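Local coordinates for FeoA (Thermococcus thioreducens, PDB 3E19), which probably takes part in regulating iron uptake, as a small metal-binding beta-barrel protein of the FeoA family, at residues Met34-Gly39 with Phe62-Gly67. Residues are numbered along the deposited sequence; the frame is centred on the assembly and turned at random.
Sequences MGLTPG and FAIGKG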
# COMPACT_ATOMS: atom_id res chain seq x y z
N MET C 34 15.66 9.60 -1.27
CA MET C 34 16.31 8.87 -0.15
C MET C 34 16.68 9.84 0.95
O MET C 34 17.51 9.54 1.83
CB MET C 34 17.56 8.14 -0.63
CG MET C 34 17.26 6.85 -1.40
SD MET C 34 18.78 6.06 -2.06
CE MET C 34 19.01 7.12 -3.48
N GLY C 35 16.08 11.03 0.88
CA GLY C 35 16.33 12.09 1.86
C GLY C 35 17.67 12.80 1.66
O GLY C 35 18.06 13.62 2.49
N LEU C 36 18.38 12.50 0.56
CA LEU C 36 19.73 13.05 0.33
C LEU C 36 19.66 14.40 -0.42
O LEU C 36 19.58 14.47 -1.65
CB LEU C 36 20.62 12.02 -0.34
CG LEU C 36 20.81 10.72 0.42
CD1 LEU C 36 21.44 9.64 -0.48
CD2 LEU C 36 21.63 11.00 1.69
N THR C 37 19.60 15.44 0.41
CA THR C 37 19.57 16.84 0.03
C THR C 37 20.48 17.59 1.04
O THR C 37 20.69 17.11 2.16
CB THR C 37 18.08 17.38 0.15
OG1 THR C 37 17.98 18.67 -0.37
CG2 THR C 37 17.64 17.47 1.53
N PRO C 38 21.03 18.75 0.65
CA PRO C 38 21.86 19.47 1.59
C PRO C 38 21.23 19.73 2.94
O PRO C 38 20.08 20.18 3.04
CB PRO C 38 22.25 20.73 0.82
CG PRO C 38 22.27 20.29 -0.56
CD PRO C 38 21.00 19.45 -0.64
N GLY C 39 21.95 19.34 3.97
CA GLY C 39 21.59 19.53 5.36
C GLY C 39 21.08 18.29 6.05
O GLY C 39 21.05 18.24 7.24
N PHE C 62 18.02 2.97 3.54
CA PHE C 62 18.07 2.89 2.11
C PHE C 62 19.33 2.17 1.66
O PHE C 62 20.36 2.28 2.29
CB PHE C 62 18.05 4.30 1.48
CG PHE C 62 16.77 5.00 1.65
CD1 PHE C 62 15.67 4.62 0.88
CD2 PHE C 62 16.62 6.00 2.62
CE1 PHE C 62 14.42 5.24 1.06
CE2 PHE C 62 15.38 6.62 2.78
CZ PHE C 62 14.29 6.23 1.98
N ALA C 63 19.25 1.51 0.51
CA ALA C 63 20.44 1.00 -0.19
C ALA C 63 20.72 1.94 -1.33
O ALA C 63 19.79 2.37 -2.07
CB ALA C 63 20.19 -0.38 -0.74
N ILE C 64 21.99 2.30 -1.49
CA ILE C 64 22.38 3.13 -2.59
C ILE C 64 23.59 2.52 -3.28
O ILE C 64 24.40 1.85 -2.64
CB ILE C 64 22.69 4.58 -2.04
CG1 ILE C 64 22.98 5.55 -3.17
CG2 ILE C 64 23.80 4.59 -0.93
CD1 ILE C 64 22.88 7.04 -2.70
N GLY C 65 23.69 2.71 -4.58
CA GLY C 65 24.82 2.20 -5.33
C GLY C 65 26.00 3.11 -5.14
O GLY C 65 25.82 4.31 -4.92
N LYS C 66 27.19 2.55 -5.23
CA LYS C 66 28.42 3.34 -5.11
C LYS C 66 28.49 4.46 -6.11
O LYS C 66 28.96 5.58 -5.79
CB LYS C 66 29.67 2.45 -5.29
CG LYS C 66 29.98 1.57 -4.11
CD LYS C 66 31.46 1.48 -3.80
CE LYS C 66 31.68 1.30 -2.27
NZ LYS C 66 32.83 0.37 -1.96
N GLY C 67 28.08 4.19 -7.34
CA GLY C 67 28.05 5.26 -8.37
C GLY C 67 27.22 6.48 -8.00
O GLY C 67 27.72 7.61 -8.02
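Met-34 sets its CG over one face of the Phe-62 ring and carries its tip on to Ile-64. Met-34 CB is 4.0 Å from both CG and CD2 of Phe-62. Met-34 CG stands 3.5 Å above the plane of the Phe-62 ring, displaced toward the rim. Lying 26° off the normal of the Phe-62 ring, Met-34 CG makes a CH-pi contact. Met-34 SD sits obliquely to the Phe-62 ring, 5.1 Å from its centroid, a Met-aromatic contact, and also meets the carbonyl O of Ala-63 at 3.8 Å. The chain bends at its last torsion (chi3 -79°), which turns Met-34 CE to within 3.9 Å of Ile-64 CD1. That methyl is shared: Leu-36 CD1 reaches it tip to tip at 3.7 Å. An alanine in place of Phe-62 would keep CB beside the sulfur but would probably open a gap over Met-34 CG and beside the Met-34 backbone, where the ring now lies. Ile-55 of strand 53-57 touches both Leu-36 and Phe-62, Leu-31 of helix 24-32 backs Leu-36 and Ile-64, and Val-32 of a neighbouring subunit packs on Phe-62. Gly-35, with positive phi (76°), is the C-prime residue of the Schellman motif that ends helix 24-32. The apolar cluster thus joins the turn after this helix to strand 60-64, within the small SH3-like beta-barrel of the FeoA domain.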